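Local coordinates for protein putative acetyltransferase Ta0821 (Thermoplasma acidophilum DSM 1728, PDB 3C26) that is a putative GNAT-family acetyltransferase that probably transfers an acyl group to an acceptor substrate, at residues Asp82-Leu87 and Thr117-Ala123; Phe140-Tyr146 and Ser258-Tyr264; Phe175-Trp179 and Asp216-Asn220. All coordinates share one frame; numbering follows the deposited sequence.

In the fold
Contacts 1 and 2 lie side by side in one run of strands: strand 119-125, used by contact 1, neighbours strand 258-265, used by contact 2. Contact 1 is buried and pairs two parallel strands of the acetyltransferase core, with a charged cluster where the first strand begins. Contact 2 is only partly buried; its antiparallel strands are held mostly by main-chain bonds, with polar and aromatic side chains along them. Contact 3, again buried, is of another kind: a two-stranded hairpin rests on strand 214-221 through rings and a single amide. Along the chain it is nested in the loop that contact 2 closes, and its F176 packs against residues of both other contacts.

Contact 1: Asp82-Leu87 and Thr117-Ala123; sequences DGSVML and TERLRSA. With NO3 (nitrate ion), chain C; NO3 (nitrate ion), chain D.
D82 and R121 form a salt bridge in which OD2, through its syn lone pair, meets R121 NH1 at 2.8 Å, in the guanidinium plane and nearly straight (174° at the hydrogen). R121 reaches it because its chain is extended from CG to NE, and S84 CB lies over one face of the guanidinium. The other oxygen, D82 OD1, closes an Asx turn with S84 N and also accepts from S84 OG at 2.6 Å. With an alanine in place of D82, R121 is likely to lose one of its two carboxylate partners and the S84 hydroxyl to be set free to turn. T117 OG1 donates to G83 O at 2.6 Å. Beside it R119 grips a nitrate, probably from the crystallisation liquor, through NE and NH2. Main-chain bonds then zip the parallel strands: V85 N to R119 O, R121 N to V85 O, L87 N to R121 O (2.8 Å). Among apolar groups, V85 CB meets L120 CD2 at 4.0 Å, while SE of selenomethionine M86 lies 3.7 Å from R121 CB. With helix 101-113 these strands make a beta-alpha-beta unit of the GNAT core; L113 and I110 cover the V85 and L120 face, strands 70-79 and 258-265 flank the pair, and E263 gives R121 NE a second carboxylate.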
# COMPACT_ATOMS: atom_id res chain seq x y z
N ASP A 82 -29.13 12.75 -7.33
CA ASP A 82 -29.20 12.43 -8.78
C ASP A 82 -30.09 11.19 -9.02
O ASP A 82 -30.32 10.77 -10.15
CB ASP A 82 -27.81 12.26 -9.39
CG ASP A 82 -27.02 11.17 -8.73
OD1 ASP A 82 -27.56 10.49 -7.85
OD2 ASP A 82 -25.83 11.00 -9.06
N GLY A 83 -30.58 10.61 -7.94
CA GLY A 83 -31.50 9.49 -8.02
C GLY A 83 -30.80 8.15 -7.88
O GLY A 83 -31.45 7.10 -7.83
N SER A 84 -29.47 8.18 -7.82
CA SER A 84 -28.69 6.93 -7.65
C SER A 84 -28.72 6.55 -6.18
O SER A 84 -29.21 7.31 -5.34
CB SER A 84 -27.24 7.08 -8.09
OG SER A 84 -26.61 8.09 -7.35
N VAL A 85 -28.21 5.36 -5.89
CA VAL A 85 -28.10 4.88 -4.50
C VAL A 85 -26.66 4.50 -4.25
O VAL A 85 -26.08 3.68 -4.95
CB VAL A 85 -29.06 3.66 -4.20
CG1 VAL A 85 -28.83 3.09 -2.81
CG2 VAL A 85 -30.51 4.07 -4.42
N MSE A 86 -26.10 5.08 -3.20
CA MSE A 86 -24.75 4.76 -2.77
C MSE A 86 -24.83 3.66 -1.76
O MSE A 86 -25.64 3.68 -0.85
CB MSE A 86 -24.08 5.95 -2.07
CG MSE A 86 -22.63 5.77 -1.86
SE MSE A 86 -21.61 6.02 -3.47
CE MSE A 86 -19.81 5.87 -2.83
N LEU A 87 -23.94 2.72 -1.94
CA LEU A 87 -23.85 1.58 -1.05
C LEU A 87 -22.49 1.59 -0.42
O LEU A 87 -21.48 1.95 -1.05
CB LEU A 87 -23.99 0.29 -1.82
CG LEU A 87 -25.28 0.12 -2.64
CD1 LEU A 87 -25.12 -1.12 -3.47
CD2 LEU A 87 -26.57 0.08 -1.73
N THR A 117 -34.25 2.62 -8.39
CA THR A 117 -33.18 3.48 -8.92
C THR A 117 -32.68 2.84 -10.19
O THR A 117 -32.91 1.67 -10.44
CB THR A 117 -31.99 3.62 -7.90
OG1 THR A 117 -30.98 4.56 -8.36
CG2 THR A 117 -31.35 2.29 -7.64
N GLU A 118 -31.99 3.64 -10.98
CA GLU A 118 -31.35 3.17 -12.21
C GLU A 118 -29.86 2.83 -12.01
O GLU A 118 -29.28 2.10 -12.81
CB GLU A 118 -31.47 4.21 -13.31
CG GLU A 118 -32.83 4.21 -14.02
CD GLU A 118 -33.13 2.88 -14.74
OE1 GLU A 118 -32.19 2.21 -15.25
OE2 GLU A 118 -34.33 2.51 -14.80
N ARG A 119 -29.30 3.35 -10.92
CA ARG A 119 -27.86 3.24 -10.61
C ARG A 119 -27.50 3.03 -9.15
O ARG A 119 -28.03 3.68 -8.23
CB ARG A 119 -27.10 4.52 -11.08
CG ARG A 119 -27.29 4.89 -12.57
CD ARG A 119 -26.82 6.33 -12.89
NE ARG A 119 -27.77 7.32 -12.36
CZ ARG A 119 -27.62 8.66 -12.35
NH1 ARG A 119 -26.53 9.24 -12.85
NH2 ARG A 119 -28.57 9.43 -11.82
N LEU A 120 -26.53 2.15 -8.97
CA LEU A 120 -25.91 1.88 -7.68
C LEU A 120 -24.45 2.25 -7.83
O LEU A 120 -23.84 2.02 -8.87
CB LEU A 120 -25.98 0.40 -7.30
CG LEU A 120 -27.33 -0.31 -7.34
CD1 LEU A 120 -27.16 -1.83 -7.07
CD2 LEU A 120 -28.36 0.35 -6.40
N ARG A 121 -23.92 2.83 -6.76
CA ARG A 121 -22.50 3.16 -6.67
C ARG A 121 -21.92 2.67 -5.36
O ARG A 121 -22.62 2.51 -4.36
CB ARG A 121 -22.25 4.67 -6.82
CG ARG A 121 -22.75 5.22 -8.11
CD ARG A 121 -22.34 6.62 -8.34
NE ARG A 121 -22.94 7.10 -9.58
CZ ARG A 121 -23.75 8.15 -9.69
NH1 ARG A 121 -23.99 8.90 -8.67
NH2 ARG A 121 -24.26 8.48 -10.87
N SER A 122 -20.60 2.47 -5.39
CA SER A 122 -19.86 2.03 -4.21
C SER A 122 -18.39 2.38 -4.35
O SER A 122 -17.82 2.36 -5.46
CB SER A 122 -20.04 0.51 -4.00
OG SER A 122 -19.70 0.09 -2.68
N ALA A 123 -17.78 2.63 -3.19
CA ALA A 123 -16.39 2.94 -3.14
C ALA A 123 -15.60 1.73 -2.63
O ALA A 123 -15.92 1.13 -1.59
CB ALA A 123 -16.14 4.20 -2.26
N NO3 C . -31.05 7.06 -11.00
O1 NO3 C . -32.33 6.59 -10.75
O2 NO3 C . -30.87 8.40 -11.29
O3 NO3 C . -29.95 6.23 -10.99
N NO3 D . -18.42 -2.56 -1.41
O1 NO3 D . -19.60 -2.52 -0.67
O2 NO3 D . -17.71 -1.38 -1.65
O3 NO3 D . -17.94 -3.79 -1.87
O HOH W 1 -19.23 2.90 -0.63

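Contact 2: Phe140-Tyr146 and Ser258-Tyr264; sequences FHQVEEY and SLTVWEY. With EDO (1,2-ethanediol), chain G; EDO (1,2-ethanediol), chain F.
Q142 lies across the indole of W262, and its side chain can be followed outward. CB sits over the face of the six-membered ring, 4.0 Å from its centroid, a CH-pi contact. CG, anti to the backbone N (chi1 -164°), passes 3.5 Å from V261 O; CD comes beside T260 CB, and OE1 ends 3.7 Å from W262 CZ2, the amide plane turned 62° from the ring. NE2 lies near the T260 methyl CG2. Further along, Y264 CB stands over the centre of the F140 ring, 3.5 Å from its centroid, and E263 O lies over the face of the H141 imidazole. At the other end S258 OG donates to E145 OE2 across 2.5 Å, short enough that the exact length is doubtful.

The strands run antiparallel, with H141 and E263 a hydrogen-bonded pair and Q142 and W262 a non-hydrogen-bonded one. A classic beta bulge interrupts the register, two residues, V143 and E144, lying opposite the single V261. V261 O takes V143 N at 2.6 Å and E144 N only weakly at 3.3 Å, while V261 N returns a bond to E144 O. Beyond the bulge Y146 and L259 pair through two bonds.

Insertion of a last strand between 119-125 and 141-153 matches the usual GNAT order. L132 and V135 of helix 129-138 pack on W262. With eight hydrogen bonds across, all but one main chain to main chain, cohesion rests chiefly on the backbone, while Q142, F140 and Y264 add contacts over ring faces.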
# COMPACT_ATOMS: atom_id res chain seq x y z
N PHE A 140 -20.78 -4.40 -11.81
CA PHE A 140 -20.34 -3.02 -11.63
C PHE A 140 -19.12 -2.79 -12.54
O PHE A 140 -18.41 -3.71 -12.90
CB PHE A 140 -19.89 -2.78 -10.21
CG PHE A 140 -20.99 -2.72 -9.19
CD1 PHE A 140 -21.63 -3.85 -8.76
CD2 PHE A 140 -21.31 -1.52 -8.58
CE1 PHE A 140 -22.59 -3.80 -7.77
CE2 PHE A 140 -22.28 -1.45 -7.59
CZ PHE A 140 -22.93 -2.62 -7.20
N HIS A 141 -18.92 -1.53 -12.90
CA HIS A 141 -17.73 -1.09 -13.63
C HIS A 141 -17.16 0.16 -12.98
O HIS A 141 -17.87 0.98 -12.48
CB HIS A 141 -18.00 -0.88 -15.12
CG HIS A 141 -19.28 -0.16 -15.41
ND1 HIS A 141 -20.45 -0.83 -15.73
CD2 HIS A 141 -19.57 1.17 -15.43
CE1 HIS A 141 -21.41 0.06 -15.91
NE2 HIS A 141 -20.91 1.27 -15.74
N GLN A 142 -15.84 0.23 -12.91
CA GLN A 142 -15.17 1.40 -12.34
C GLN A 142 -15.42 2.67 -13.14
O GLN A 142 -15.21 2.70 -14.34
CB GLN A 142 -13.67 1.19 -12.25
CG GLN A 142 -13.01 2.20 -11.34
CD GLN A 142 -11.56 1.88 -11.07
OE1 GLN A 142 -11.21 0.77 -10.69
NE2 GLN A 142 -10.72 2.87 -11.24
N VAL A 143 -15.83 3.74 -12.45
CA VAL A 143 -16.13 5.00 -13.16
C VAL A 143 -15.22 6.14 -12.73
O VAL A 143 -15.09 7.16 -13.42
CB VAL A 143 -17.65 5.42 -12.97
CG1 VAL A 143 -18.60 4.38 -13.56
CG2 VAL A 143 -18.00 5.67 -11.48
N GLU A 144 -14.62 6.01 -11.56
CA GLU A 144 -13.70 7.04 -11.10
C GLU A 144 -12.68 6.51 -10.09
O GLU A 144 -12.84 5.43 -9.52
CB GLU A 144 -14.49 8.27 -10.58
CG GLU A 144 -13.69 9.59 -10.26
CD GLU A 144 -12.79 10.11 -11.37
OE1 GLU A 144 -11.64 9.62 -11.55
OE2 GLU A 144 -13.24 11.01 -12.10
N GLU A 145 -11.65 7.31 -9.84
CA GLU A 145 -10.63 6.89 -8.88
C GLU A 145 -9.99 8.09 -8.20
O GLU A 145 -9.72 9.11 -8.85
CB GLU A 145 -9.61 6.02 -9.65
CG GLU A 145 -8.24 6.01 -9.15
CD GLU A 145 -7.42 4.89 -9.77
OE1 GLU A 145 -7.22 4.85 -11.01
OE2 GLU A 145 -6.99 4.04 -9.01
N TYR A 146 -9.77 7.96 -6.89
CA TYR A 146 -9.18 9.01 -6.03
C TYR A 146 -7.93 8.53 -5.29
O TYR A 146 -8.03 7.99 -4.18
CB TYR A 146 -10.17 9.54 -4.96
CG TYR A 146 -11.26 10.40 -5.52
CD1 TYR A 146 -12.24 9.86 -6.35
CD2 TYR A 146 -11.33 11.76 -5.23
CE1 TYR A 146 -13.24 10.66 -6.91
CE2 TYR A 146 -12.35 12.57 -5.76
CZ TYR A 146 -13.29 12.01 -6.60
OH TYR A 146 -14.28 12.79 -7.11
N SER A 258 -5.49 3.92 -3.91
CA SER A 258 -6.60 4.80 -4.26
C SER A 258 -7.97 4.31 -3.79
O SER A 258 -8.17 3.13 -3.44
CB SER A 258 -6.64 5.07 -5.78
OG SER A 258 -7.16 4.00 -6.55
N LEU A 259 -8.87 5.27 -3.72
CA LEU A 259 -10.29 4.98 -3.48
C LEU A 259 -11.01 5.02 -4.82
O LEU A 259 -11.17 6.05 -5.46
CB LEU A 259 -10.94 5.97 -2.52
CG LEU A 259 -12.35 5.54 -2.07
CD1 LEU A 259 -12.24 4.26 -1.23
CD2 LEU A 259 -13.05 6.64 -1.31
N THR A 260 -11.49 3.86 -5.22
CA THR A 260 -12.13 3.71 -6.51
C THR A 260 -13.62 3.71 -6.37
O THR A 260 -14.15 3.28 -5.34
CB THR A 260 -11.67 2.38 -7.20
OG1 THR A 260 -12.22 1.24 -6.53
CG2 THR A 260 -10.12 2.27 -7.25
N VAL A 261 -14.27 4.21 -7.42
CA VAL A 261 -15.74 4.27 -7.55
C VAL A 261 -16.26 3.37 -8.67
O VAL A 261 -15.88 3.46 -9.84
CB VAL A 261 -16.27 5.75 -7.74
CG1 VAL A 261 -17.82 5.82 -7.73
CG2 VAL A 261 -15.66 6.65 -6.72
N TRP A 262 -17.13 2.47 -8.25
CA TRP A 262 -17.84 1.51 -9.10
C TRP A 262 -19.34 1.82 -9.22
O TRP A 262 -19.99 2.29 -8.29
CB TRP A 262 -17.62 0.10 -8.56
CG TRP A 262 -16.18 -0.33 -8.68
CD1 TRP A 262 -15.13 0.17 -7.96
CD2 TRP A 262 -15.62 -1.29 -9.60
NE1 TRP A 262 -13.95 -0.44 -8.36
CE2 TRP A 262 -14.22 -1.32 -9.36
CE3 TRP A 262 -16.16 -2.13 -10.58
CZ2 TRP A 262 -13.37 -2.17 -10.06
CZ3 TRP A 262 -15.30 -2.96 -11.30
CH2 TRP A 262 -13.92 -2.98 -11.04
N GLU A 263 -19.85 1.58 -10.41
CA GLU A 263 -21.24 1.76 -10.72
C GLU A 263 -21.88 0.58 -11.46
O GLU A 263 -21.28 -0.11 -12.33
CB GLU A 263 -21.45 3.10 -11.50
CG GLU A 263 -22.87 3.46 -11.86
CD GLU A 263 -22.92 4.78 -12.63
OE1 GLU A 263 -22.61 5.82 -12.03
OE2 GLU A 263 -23.21 4.78 -13.85
N TYR A 264 -23.08 0.31 -10.99
CA TYR A 264 -24.00 -0.71 -11.47
C TYR A 264 -25.24 -0.01 -12.08
O TYR A 264 -25.84 0.91 -11.50
CB TYR A 264 -24.45 -1.60 -10.34
CG TYR A 264 -25.44 -2.70 -10.73
CD1 TYR A 264 -26.79 -2.40 -10.94
CD2 TYR A 264 -25.02 -4.01 -10.94
CE1 TYR A 264 -27.70 -3.40 -11.31
CE2 TYR A 264 -25.90 -5.00 -11.31
CZ TYR A 264 -27.25 -4.69 -11.49
OH TYR A 264 -28.11 -5.69 -11.90
C1 EDO G . -14.93 -2.04 -15.33
O1 EDO G . -13.92 -1.73 -14.37
C2 EDO G . -14.70 -3.41 -15.96
O2 EDO G . -15.97 -4.05 -16.24
C1 EDO F . -2.96 5.32 -8.62
O1 EDO F . -4.30 5.58 -9.08
C2 EDO F . -2.92 4.69 -7.22
O2 EDO F . -2.94 3.25 -7.30

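Contact 3: Phe175-Trp179 and Asp216-Asn220; sequences FFIDW and DLFVN
N220 OD1 is gripped by two donors, F176 N at 2.9 Å and the hydroxyl of Y146. The bond from F176 N is straight (171° at the hydrogen), although it comes from above the plane of the amide carbonyl. N220 ND2 in turn donates to F176 O, also at 2.9 Å and close to the amide plane. One side chain thus serves both the N-H and the C=O of F176, and these bonds fix which end of the amide is oxygen. The CB of F175 packs on the same amide, 3.8 Å from N220 CG.

Strands 175-177 and 216-220 run nearly antiparallel, yet the axes of these short segments come no closer than 7.0 Å, and it is the N220 side chain that spans the gap to the F176 backbone. The first strand belongs to a beta hairpin, 174-177 with 180-183, held at its open end by the C174-C183 disulfide. At its tip D178 and W179 both take positive phi angles, consistent with a type I' turn, and with CG anti to the carbonyl carbon (chi1 -64°) the W179 indole lies against F218.

The rings of F176, F218 and W179 gather there into an aromatic cluster. F218 drives its edge into the face of W179 in a T-shaped pair, planes 80° apart, with CZ over the centre of the six-membered ring of the indole and 3.8 Å from W179 CE2. F218 CD2 also lies 3.6 Å from F176 CB, and the two phenyl rings are inclined to each other. Y242 stacks on F218, and Y48 stacks on W179.

D216 faces the indole at its edge. A water accepts from W179 NE1 at 3.0 Å and donates to D216 OD2 at 2.8 Å, while D216 OD1 is bonded to the T44 hydroxyl.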
# COMPACT_ATOMS: atom_id res chain seq x y z
N PHE A 175 -19.10 14.31 -8.08
CA PHE A 175 -18.23 14.60 -6.96
C PHE A 175 -18.41 13.66 -5.80
O PHE A 175 -19.45 13.08 -5.61
CB PHE A 175 -18.61 15.96 -6.31
CG PHE A 175 -18.99 17.04 -7.27
CD1 PHE A 175 -20.31 17.17 -7.69
CD2 PHE A 175 -18.05 17.98 -7.68
CE1 PHE A 175 -20.66 18.15 -8.55
CE2 PHE A 175 -18.41 18.99 -8.55
CZ PHE A 175 -19.71 19.07 -8.98
N PHE A 176 -17.35 13.54 -5.02
CA PHE A 176 -17.38 12.83 -3.75
C PHE A 176 -17.78 13.84 -2.72
O PHE A 176 -17.10 14.84 -2.53
CB PHE A 176 -16.03 12.21 -3.36
CG PHE A 176 -16.04 10.72 -3.31
CD1 PHE A 176 -17.03 10.04 -2.61
CD2 PHE A 176 -15.03 9.98 -3.89
CE1 PHE A 176 -17.04 8.66 -2.51
CE2 PHE A 176 -15.04 8.59 -3.80
CZ PHE A 176 -16.07 7.94 -3.09
N ILE A 177 -18.93 13.62 -2.11
CA ILE A 177 -19.36 14.45 -1.03
C ILE A 177 -19.82 13.56 0.13
O ILE A 177 -20.68 12.69 -0.03
CB ILE A 177 -20.47 15.37 -1.44
CG1 ILE A 177 -19.98 16.30 -2.57
CG2 ILE A 177 -20.93 16.23 -0.28
CD1 ILE A 177 -20.96 17.40 -2.89
N ASP A 178 -19.24 13.78 1.29
CA ASP A 178 -19.59 12.96 2.47
C ASP A 178 -19.68 11.48 2.11
O ASP A 178 -20.67 10.81 2.37
CB ASP A 178 -20.91 13.42 3.07
CG ASP A 178 -21.28 12.67 4.37
OD1 ASP A 178 -20.40 12.26 5.11
OD2 ASP A 178 -22.48 12.53 4.67
N TRP A 179 -18.63 11.00 1.45
CA TRP A 179 -18.43 9.58 1.07
C TRP A 179 -19.44 8.97 0.11
O TRP A 179 -19.59 7.75 0.00
CB TRP A 179 -18.30 8.68 2.31
CG TRP A 179 -17.10 8.98 3.13
CD1 TRP A 179 -17.02 9.93 4.13
CD2 TRP A 179 -15.78 8.41 3.02
NE1 TRP A 179 -15.75 9.97 4.61
CE2 TRP A 179 -14.98 9.03 3.99
CE3 TRP A 179 -15.21 7.44 2.19
CZ2 TRP A 179 -13.63 8.72 4.17
CZ3 TRP A 179 -13.86 7.12 2.39
CH2 TRP A 179 -13.10 7.77 3.36
N ASP A 216 -10.21 14.66 6.77
CA ASP A 216 -10.21 14.11 5.43
C ASP A 216 -10.67 15.21 4.47
O ASP A 216 -11.60 15.95 4.77
CB ASP A 216 -11.22 12.93 5.31
CG ASP A 216 -10.85 11.70 6.17
OD1 ASP A 216 -9.67 11.35 6.33
OD2 ASP A 216 -11.78 11.05 6.68
N LEU A 217 -9.98 15.31 3.33
CA LEU A 217 -10.29 16.22 2.26
C LEU A 217 -10.40 15.49 0.96
O LEU A 217 -9.49 14.76 0.57
CB LEU A 217 -9.25 17.38 2.15
CG LEU A 217 -9.04 18.13 3.49
CD1 LEU A 217 -7.86 17.57 4.29
CD2 LEU A 217 -8.85 19.64 3.25
N PHE A 218 -11.52 15.65 0.29
CA PHE A 218 -11.76 15.09 -1.02
C PHE A 218 -11.64 16.17 -2.09
O PHE A 218 -12.49 17.05 -2.23
CB PHE A 218 -13.14 14.46 -1.10
CG PHE A 218 -13.26 13.20 -0.38
CD1 PHE A 218 -13.29 13.17 1.00
CD2 PHE A 218 -13.28 12.00 -1.09
CE1 PHE A 218 -13.41 11.97 1.66
CE2 PHE A 218 -13.42 10.78 -0.42
CZ PHE A 218 -13.45 10.76 0.94
N VAL A 219 -10.57 16.08 -2.86
CA VAL A 219 -10.30 17.09 -3.87
C VAL A 219 -10.91 16.65 -5.16
O VAL A 219 -10.36 15.84 -5.90
CB VAL A 219 -8.82 17.34 -4.02
CG1 VAL A 219 -8.54 18.54 -4.99
CG2 VAL A 219 -8.25 17.62 -2.65
N ASN A 220 -12.08 17.22 -5.41
CA ASN A 220 -12.89 16.95 -6.61
C ASN A 220 -12.47 17.75 -7.85
O ASN A 220 -12.73 17.35 -8.98
CB ASN A 220 -14.35 17.22 -6.31
CG ASN A 220 -14.95 16.18 -5.35
OD1 ASN A 220 -14.93 14.99 -5.65
ND2 ASN A 220 -15.47 16.62 -4.20
O HOH W 2 -14.53 11.58 6.88